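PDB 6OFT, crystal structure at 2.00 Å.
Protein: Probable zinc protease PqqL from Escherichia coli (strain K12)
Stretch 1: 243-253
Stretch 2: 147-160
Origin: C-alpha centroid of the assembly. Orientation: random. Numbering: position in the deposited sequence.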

ATOM      1  N   ARG A 243      -0.420  17.273 -17.270  1.00 22.32           N
ATOM      2  CA  ARG A 243       0.833  16.770 -17.827  1.00 21.90           C
ATOM      3  C   ARG A 243       0.620  15.621 -18.782  1.00 25.33           C
ATOM      4  O   ARG A 243      -0.464  15.038 -18.821  1.00 24.64           O
ATOM      5  CB  ARG A 243       1.822  16.374 -16.716  1.00 20.08           C
ATOM      6  CG  ARG A 243       2.274  17.523 -15.848  1.00 30.06           C
ATOM      7  CD  ARG A 243       2.220  17.054 -14.422  1.00 43.57           C
ATOM      8  NE  ARG A 243       1.023  17.531 -13.762  1.00 41.65           N
ATOM      9  CZ  ARG A 243       0.491  16.994 -12.669  1.00 47.63           C
ATOM     10  NH1 ARG A 243       1.050  15.934 -12.101  1.00 36.43           N
ATOM     11  NH2 ARG A 243      -0.606  17.506 -12.143  1.00 26.80           N
ATOM     12  N   PHE A 244       1.654  15.306 -19.578  1.00 21.02           N
ATOM     13  CA  PHE A 244       1.588  14.247 -20.583  1.00 20.75           C
ATOM     14  C   PHE A 244       2.870  13.450 -20.567  1.00 26.19           C
ATOM     15  O   PHE A 244       3.945  14.040 -20.511  1.00 26.16           O
ATOM     16  CB  PHE A 244       1.373  14.847 -21.991  1.00 22.37           C
ATOM     17  CG  PHE A 244       0.024  15.488 -22.209  1.00 23.19           C
ATOM     18  CD1 PHE A 244      -0.197  16.819 -21.865  1.00 24.54           C
ATOM     19  CD2 PHE A 244      -1.012  14.779 -22.802  1.00 24.97           C
ATOM     20  CE1 PHE A 244      -1.446  17.405 -22.041  1.00 24.43           C
ATOM     21  CE2 PHE A 244      -2.262  15.372 -23.000  1.00 27.83           C
ATOM     22  CZ  PHE A 244      -2.471  16.683 -22.618  1.00 25.47           C
ATOM     23  N   ASN A 245       2.763  12.120 -20.648  1.00 23.24           N
ATOM     24  CA  ASN A 245       3.936  11.239 -20.660  1.00 23.67           C
ATOM     25  C   ASN A 245       3.753  10.029 -21.570  1.00 27.36           C
ATOM     26  O   ASN A 245       2.649   9.510 -21.705  1.00 24.84           O
ATOM     27  CB  ASN A 245       4.251  10.734 -19.236  1.00 23.27           C
ATOM     28  CG  ASN A 245       5.641  10.151 -19.091  1.00 37.21           C
ATOM     29  OD1 ASN A 245       6.537  10.423 -19.879  1.00 29.72           O
ATOM     30  ND2 ASN A 245       5.850   9.332 -18.087  1.00 29.82           N
ATOM     31  N   ILE A 246       4.847   9.579 -22.182  1.00 25.61           N
ATOM     32  CA  ILE A 246       4.863   8.357 -22.983  1.00 25.94           C
ATOM     33  C   ILE A 246       5.997   7.524 -22.410  1.00 30.26           C
ATOM     34  O   ILE A 246       7.125   8.018 -22.306  1.00 29.05           O
ATOM     35  CB  ILE A 246       4.964   8.558 -24.530  1.00 29.53           C
ATOM     36  CG1 ILE A 246       3.781   9.392 -25.094  1.00 29.10           C
ATOM     37  CG2 ILE A 246       5.069   7.197 -25.271  1.00 30.33           C
ATOM     38  CD1 ILE A 246       4.066  10.015 -26.554  1.00 28.81           C
ATOM     39  N   ILE A 247       5.673   6.303 -21.938  1.00 27.62           N
ATOM     40  CA  ILE A 247       6.659   5.385 -21.372  1.00 27.39           C
ATOM     41  C   ILE A 247       7.014   4.391 -22.455  1.00 33.21           C
ATOM     42  O   ILE A 247       6.173   3.589 -22.862  1.00 31.89           O
ATOM     43  CB  ILE A 247       6.202   4.696 -20.049  1.00 29.19           C
ATOM     44  CG1 ILE A 247       5.820   5.747 -18.982  1.00 28.43           C
ATOM     45  CG2 ILE A 247       7.299   3.729 -19.531  1.00 29.79           C
ATOM     46  CD1 ILE A 247       5.193   5.220 -17.763  1.00 24.91           C
ATOM     47  N   ASN A 248       8.250   4.474 -22.950  1.00 32.44           N
ATOM     48  CA  ASN A 248       8.736   3.577 -23.982  1.00 34.04           C
ATOM     49  C   ASN A 248       9.706   2.562 -23.349  1.00 40.91           C
ATOM     50  O   ASN A 248      10.809   2.928 -22.923  1.00 40.92           O
ATOM     51  CB  ASN A 248       9.396   4.369 -25.125  1.00 35.34           C
ATOM     52  CG  ASN A 248       9.609   3.591 -26.410  1.00 52.10           C
ATOM     53  OD1 ASN A 248       9.843   2.372 -26.420  1.00 44.28           O
ATOM     54  ND2 ASN A 248       9.544   4.290 -27.535  1.00 41.46           N
ATOM     55  N   ASP A 249       9.263   1.297 -23.242  1.00 38.40           N
ATOM     56  CA  ASP A 249      10.064   0.201 -22.683  1.00 38.88           C
ATOM     57  C   ASP A 249       9.742  -1.080 -23.434  1.00 44.82           C
ATOM     58  O   ASP A 249       8.621  -1.584 -23.351  1.00 44.42           O
ATOM     59  CB  ASP A 249       9.834   0.041 -21.167  1.00 39.81           C
ATOM     60  CG  ASP A 249      10.893  -0.747 -20.394  1.00 47.97           C
ATOM     61  OD1 ASP A 249      11.163  -0.390 -19.233  1.00 47.35           O
ATOM     62  OD2 ASP A 249      11.432  -1.737 -20.946  1.00 52.27           O
ATOM     63  N   LYS A 250      10.736  -1.606 -24.165  1.00 44.18           N
ATOM     64  CA  LYS A 250      10.621  -2.810 -24.996  1.00 44.89           C
ATOM     65  C   LYS A 250      10.275  -4.064 -24.199  1.00 48.59           C
ATOM     66  O   LYS A 250       9.686  -4.989 -24.760  1.00 48.79           O
ATOM     67  CB  LYS A 250      11.881  -3.020 -25.857  1.00 48.38           C
ATOM     68  CG  LYS A 250      12.255  -1.804 -26.705  1.00 63.51           C
ATOM     69  CD  LYS A 250      12.551  -2.158 -28.160  1.00 73.41           C
ATOM     70  CE  LYS A 250      13.083  -0.977 -28.943  1.00 84.42           C
ATOM     71  NZ  LYS A 250      12.074   0.109 -29.100  1.00 93.92           N
ATOM     72  N   GLU A 251      10.582  -4.060 -22.881  1.00 44.71           N
ATOM     73  CA  GLU A 251      10.342  -5.160 -21.942  1.00 44.13           C
ATOM     74  C   GLU A 251       8.936  -5.153 -21.323  1.00 46.75           C
ATOM     75  O   GLU A 251       8.538  -6.163 -20.741  1.00 45.51           O
ATOM     76  CB  GLU A 251      11.432  -5.214 -20.855  1.00 45.21           C
ATOM     77  CG  GLU A 251      12.789  -5.640 -21.402  1.00 55.62           C
ATOM     78  CD  GLU A 251      13.822  -6.155 -20.417  1.00 75.18           C
ATOM     79  OE1 GLU A 251      13.598  -6.056 -19.189  1.00 65.21           O
ATOM     80  OE2 GLU A 251      14.869  -6.657 -20.885  1.00 74.80           O
ATOM     81  N   ASN A 252       8.181  -4.034 -21.453  1.00 43.06           N
ATOM     82  CA  ASN A 252       6.802  -3.943 -20.967  1.00 42.22           C
ATOM     83  C   ASN A 252       5.915  -4.769 -21.904  1.00 45.93           C
ATOM     84  O   ASN A 252       6.157  -4.785 -23.116  1.00 46.23           O
ATOM     85  CB  ASN A 252       6.336  -2.484 -20.866  1.00 41.53           C
ATOM     86  CG  ASN A 252       6.897  -1.739 -19.676  1.00 50.14           C
ATOM     87  OD1 ASN A 252       7.380  -2.326 -18.697  1.00 42.77           O
ATOM     88  ND2 ASN A 252       6.820  -0.418 -19.716  1.00 39.29           N
ATOM     89  N   ARG A 253       4.938  -5.502 -21.350  1.00 41.58           N
ATOM     90  CA  ARG A 253       4.128  -6.425 -22.149  1.00 42.09           C
ATOM     91  C   ARG A 253       2.796  -5.860 -22.685  1.00 44.47           C
ATOM     92  O   ARG A 253       2.244  -6.424 -23.634  1.00 44.06           O
ATOM     93  CB  ARG A 253       3.883  -7.737 -21.376  1.00 43.96           C
ATOM     94  CG  ARG A 253       3.066  -7.580 -20.091  1.00 60.74           C
ATOM     95  CD  ARG A 253       2.614  -8.926 -19.551  1.00 74.41           C
ATOM     96  NE  ARG A 253       1.358  -8.816 -18.806  1.00 80.37           N
ATOM     97  CZ  ARG A 253       0.153  -9.015 -19.330  1.00 93.12           C
ATOM     98  NH1 ARG A 253       0.023  -9.350 -20.610  1.00 79.79           N
ATOM     99  NH2 ARG A 253      -0.933  -8.887 -18.579  1.00 79.10           N
TER
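Stretch 2 147-160: DAKWRTSQARRPFL

Stretch 2 is helical from Ala148 to Leu160 and runs antiparallel to the strand Arg243–Asn248, with 170° between the N-to-C directions and a closest axial approach of 9.2 Å. The register is fixed by three pairings: Glu251 CA lies 5.9 Å from Ala148 CA, Ile247 CA lies 6.8 Å from Ala155 CA, and Arg243 CA lies 7.4 Å from Phe159 CA.

Asp147 caps the helix: its OD1 accepts from Trp150 N at 3.2 Å. Ala148 then packs against the type I turn Asp249–Asn252, its CB 3.9 Å from Glu251 CB and 3.4 Å from Asn252 OD1. Arg151, chi1 m, meets two acids at the edge of its guanidinium: NE donates to Asp249 OD1 (2.9 Å, 154°), while NH2 donates to Asp249 OD2 and to Glu251 OE1 (both 3.1 Å, 167°). These near-linear NH2 bonds tie one arginine to both carboxylates as salt bridges. Thr152 OG1 donates to Ala148 O (2.8 Å) and accepts from Asn252 ND2 (3.0 Å), so the hydroxyl links helix backbone to turn.

Thr152 CG2 also lies 3.9 Å from Ile247 CD1; one turn on, Ala155 CB makes an apolar contact with Ile247 CG1 at 4.1 Å. At the kink, where Phe159 N makes only a weak bond to Arg156 O (3.1 Å), the Phe159 ring receives Asn245 CB over one face, 3.9 Å from its centroid and 21° off the normal, while Arg243 CB approaches its edge, 3.7 Å from CD2 of Phe159.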

ATOM      1  N   ASP A 147      14.227  -3.691 -12.925  1.00 48.13           N
ATOM      2  CA  ASP A 147      13.542  -4.394 -14.019  1.00 47.48           C
ATOM      3  C   ASP A 147      12.568  -3.438 -14.748  1.00 49.49           C
ATOM      4  O   ASP A 147      12.562  -2.244 -14.431  1.00 48.44           O
ATOM      5  CB  ASP A 147      12.823  -5.659 -13.485  1.00 48.76           C
ATOM      6  CG  ASP A 147      11.860  -5.475 -12.317  1.00 55.49           C
ATOM      7  OD1 ASP A 147      11.545  -4.312 -11.973  1.00 54.47           O
ATOM      8  OD2 ASP A 147      11.419  -6.494 -11.751  1.00 61.31           O
ATOM      9  N   ALA A 148      11.741  -3.955 -15.699  1.00 45.16           N
ATOM     10  CA  ALA A 148      10.751  -3.165 -16.450  1.00 44.27           C
ATOM     11  C   ALA A 148       9.760  -2.405 -15.538  1.00 45.22           C
ATOM     12  O   ALA A 148       9.552  -1.209 -15.743  1.00 43.79           O
ATOM     13  CB  ALA A 148      10.004  -4.043 -17.442  1.00 45.38           C
ATOM     14  N   LYS A 149       9.198  -3.086 -14.515  1.00 40.64           N
ATOM     15  CA  LYS A 149       8.263  -2.505 -13.539  1.00 39.73           C
ATOM     16  C   LYS A 149       8.900  -1.324 -12.771  1.00 42.49           C
ATOM     17  O   LYS A 149       8.233  -0.308 -12.544  1.00 41.90           O
ATOM     18  CB  LYS A 149       7.745  -3.595 -12.573  1.00 41.92           C
ATOM     19  CG  LYS A 149       6.600  -3.151 -11.663  1.00 52.72           C
ATOM     20  CD  LYS A 149       6.102  -4.298 -10.785  1.00 61.30           C
ATOM     21  CE  LYS A 149       5.700  -3.859  -9.394  1.00 73.11           C
ATOM     22  NZ  LYS A 149       4.406  -3.120  -9.378  1.00 83.35           N
ATOM     23  N   TRP A 150      10.193  -1.458 -12.401  1.00 37.82           N
ATOM     24  CA  TRP A 150      10.957  -0.417 -11.714  1.00 36.84           C
ATOM     25  C   TRP A 150      11.195   0.776 -12.644  1.00 37.44           C
ATOM     26  O   TRP A 150      11.018   1.911 -12.218  1.00 36.88           O
ATOM     27  CB  TRP A 150      12.301  -0.960 -11.195  1.00 35.92           C
ATOM     28  CG  TRP A 150      13.094   0.052 -10.415  1.00 37.03           C
ATOM     29  CD1 TRP A 150      12.924   0.394  -9.105  1.00 39.66           C
ATOM     30  CD2 TRP A 150      14.155   0.881 -10.913  1.00 37.21           C
ATOM     31  NE1 TRP A 150      13.812   1.388  -8.756  1.00 39.77           N
ATOM     32  CE2 TRP A 150      14.585   1.699  -9.844  1.00 41.30           C
ATOM     33  CE3 TRP A 150      14.765   1.033 -12.169  1.00 39.07           C
ATOM     34  CZ2 TRP A 150      15.629   2.624  -9.982  1.00 41.10           C
ATOM     35  CZ3 TRP A 150      15.785   1.964 -12.312  1.00 41.18           C
ATOM     36  CH2 TRP A 150      16.209   2.744 -11.226  1.00 41.72           C
ATOM     37  N   ARG A 151      11.615   0.519 -13.894  1.00 32.89           N
ATOM     38  CA  ARG A 151      11.867   1.558 -14.895  1.00 32.87           C
ATOM     39  C   ARG A 151      10.581   2.331 -15.221  1.00 34.79           C
ATOM     40  O   ARG A 151      10.641   3.553 -15.389  1.00 34.12           O
ATOM     41  CB  ARG A 151      12.474   0.965 -16.175  1.00 34.55           C
ATOM     42  CG  ARG A 151      13.885   0.408 -15.994  1.00 41.40           C
ATOM     43  CD  ARG A 151      14.543   0.094 -17.323  1.00 41.50           C
ATOM     44  NE  ARG A 151      13.800  -0.901 -18.104  1.00 45.46           N
ATOM     45  CZ  ARG A 151      14.043  -2.209 -18.095  1.00 58.64           C
ATOM     46  NH1 ARG A 151      15.003  -2.709 -17.327  1.00 43.28           N
ATOM     47  NH2 ARG A 151      13.328  -3.026 -18.858  1.00 47.40           N
ATOM     48  N   THR A 152       9.422   1.619 -15.280  1.00 30.97           N
ATOM     49  CA  THR A 152       8.096   2.205 -15.518  1.00 30.16           C
ATOM     50  C   THR A 152       7.741   3.109 -14.331  1.00 33.12           C
ATOM     51  O   THR A 152       7.386   4.269 -14.556  1.00 32.38           O
ATOM     52  CB  THR A 152       7.039   1.116 -15.802  1.00 36.49           C
ATOM     53  OG1 THR A 152       7.488   0.277 -16.867  1.00 32.84           O
ATOM     54  CG2 THR A 152       5.681   1.700 -16.160  1.00 33.41           C
ATOM     55  N   SER A 153       7.884   2.592 -13.071  1.00 29.05           N
ATOM     56  CA  SER A 153       7.665   3.357 -11.838  1.00 28.49           C
ATOM     57  C   SER A 153       8.565   4.587 -11.770  1.00 31.08           C
ATOM     58  O   SER A 153       8.086   5.654 -11.391  1.00 30.43           O
ATOM     59  CB  SER A 153       7.888   2.493 -10.598  1.00 32.08           C
ATOM     60  OG  SER A 153       6.817   1.585 -10.417  1.00 39.26           O
ATOM     61  N   GLN A 154       9.855   4.455 -12.157  1.00 28.71           N
ATOM     62  CA  GLN A 154      10.792   5.586 -12.193  1.00 28.77           C
ATOM     63  C   GLN A 154      10.346   6.672 -13.178  1.00 31.52           C
ATOM     64  O   GLN A 154      10.438   7.857 -12.851  1.00 30.76           O
ATOM     65  CB  GLN A 154      12.221   5.137 -12.551  1.00 31.11           C
ATOM     66  CG  GLN A 154      12.951   4.385 -11.445  1.00 40.85           C
ATOM     67  CD  GLN A 154      13.070   5.129 -10.138  1.00 51.73           C
ATOM     68  OE1 GLN A 154      12.526   4.707  -9.116  1.00 50.17           O
ATOM     69  NE2 GLN A 154      13.783   6.241 -10.139  1.00 38.64           N
ATOM     70  N   ALA A 155       9.882   6.264 -14.384  1.00 27.63           N
ATOM     71  CA  ALA A 155       9.394   7.179 -15.431  1.00 27.58           C
ATOM     72  C   ALA A 155       8.093   7.900 -15.019  1.00 29.28           C
ATOM     73  O   ALA A 155       7.931   9.083 -15.321  1.00 27.63           O
ATOM     74  CB  ALA A 155       9.184   6.430 -16.740  1.00 28.61           C
ATOM     75  N   ARG A 156       7.170   7.177 -14.345  1.00 25.52           N
ATOM     76  CA  ARG A 156       5.884   7.701 -13.862  1.00 23.83           C
ATOM     77  C   ARG A 156       6.058   8.605 -12.645  1.00 26.79           C
ATOM     78  O   ARG A 156       5.249   9.517 -12.427  1.00 24.70           O
ATOM     79  CB  ARG A 156       4.972   6.519 -13.484  1.00 23.05           C
ATOM     80  CG  ARG A 156       3.515   6.891 -13.159  1.00 24.51           C
ATOM     81  CD  ARG A 156       2.636   5.676 -12.944  1.00 23.26           C
ATOM     82  NE  ARG A 156       2.428   4.947 -14.198  1.00 27.30           N
ATOM     83  CZ  ARG A 156       2.659   3.650 -14.362  1.00 38.45           C
ATOM     84  NH1 ARG A 156       3.088   2.911 -13.347  1.00 29.61           N
ATOM     85  NH2 ARG A 156       2.458   3.080 -15.541  1.00 27.52           N
ATOM     86  N   ARG A 157       7.084   8.298 -11.815  1.00 24.84           N
ATOM     87  CA  ARG A 157       7.404   8.909 -10.525  1.00 23.87           C
ATOM     88  C   ARG A 157       7.298  10.430 -10.465  1.00 26.23           C
ATOM     89  O   ARG A 157       6.590  10.891  -9.566  1.00 25.37           O
ATOM     90  CB  ARG A 157       8.795   8.464 -10.046  1.00 27.55           C
ATOM     91  CG  ARG A 157       8.838   8.207  -8.579  1.00 34.16           C
ATOM     92  CD  ARG A 157      10.117   7.534  -8.156  1.00 34.92           C
ATOM     93  NE  ARG A 157      10.111   7.390  -6.704  1.00 31.81           N
ATOM     94  CZ  ARG A 157      10.523   8.334  -5.875  1.00 40.91           C
ATOM     95  NH1 ARG A 157      11.032   9.460  -6.346  1.00 34.92           N
ATOM     96  NH2 ARG A 157      10.449   8.151  -4.565  1.00 28.11           N
ATOM     97  N   PRO A 158       7.956  11.244 -11.350  1.00 24.10           N
ATOM     98  CA  PRO A 158       7.842  12.709 -11.216  1.00 23.97           C
ATOM     99  C   PRO A 158       6.422  13.243 -11.392  1.00 27.22           C
ATOM    100  O   PRO A 158       6.080  14.281 -10.822  1.00 28.59           O
ATOM    101  CB  PRO A 158       8.785  13.234 -12.304  1.00 25.95           C
ATOM    102  CG  PRO A 158       9.718  12.105 -12.572  1.00 30.36           C
ATOM    103  CD  PRO A 158       8.873  10.903 -12.462  1.00 25.71           C
ATOM    104  N   PHE A 159       5.613  12.545 -12.195  1.00 22.39           N
ATOM    105  CA  PHE A 159       4.225  12.894 -12.484  1.00 21.61           C
ATOM    106  C   PHE A 159       3.343  12.527 -11.297  1.00 25.29           C
ATOM    107  O   PHE A 159       2.604  13.372 -10.775  1.00 22.47           O
ATOM    108  CB  PHE A 159       3.730  12.184 -13.768  1.00 22.75           C
ATOM    109  CG  PHE A 159       4.515  12.533 -15.015  1.00 24.09           C
ATOM    110  CD1 PHE A 159       5.691  11.856 -15.331  1.00 25.56           C
ATOM    111  CD2 PHE A 159       4.097  13.560 -15.857  1.00 24.21           C
ATOM    112  CE1 PHE A 159       6.443  12.212 -16.463  1.00 26.41           C
ATOM    113  CE2 PHE A 159       4.852  13.916 -16.981  1.00 26.74           C
ATOM    114  CZ  PHE A 159       6.018  13.240 -17.277  1.00 24.51           C
ATOM    115  N   LEU A 160       3.461  11.273 -10.860  1.00 23.16           N
ATOM    116  CA  LEU A 160       2.678  10.709  -9.769  1.00 23.81           C
ATOM    117  C   LEU A 160       3.001  11.324  -8.405  1.00 27.45           C
ATOM    118  O   LEU A 160       2.076  11.598  -7.638  1.00 27.73           O
ATOM    119  CB  LEU A 160       2.906   9.179  -9.749  1.00 24.01           C
ATOM    120  CG  LEU A 160       1.874   8.271  -9.063  1.00 28.20           C
ATOM    121  CD1 LEU A 160       0.470   8.455  -9.644  1.00 27.77           C
ATOM    122  CD2 LEU A 160       2.280   6.821  -9.231  1.00 28.92           C
TER
HETATM  123  O   HOH W   1      12.153  -6.779 -16.980  1.00 57.79           O
HETATM  124  O   HOH W   2       9.989   1.884 -18.403  1.00 35.72           O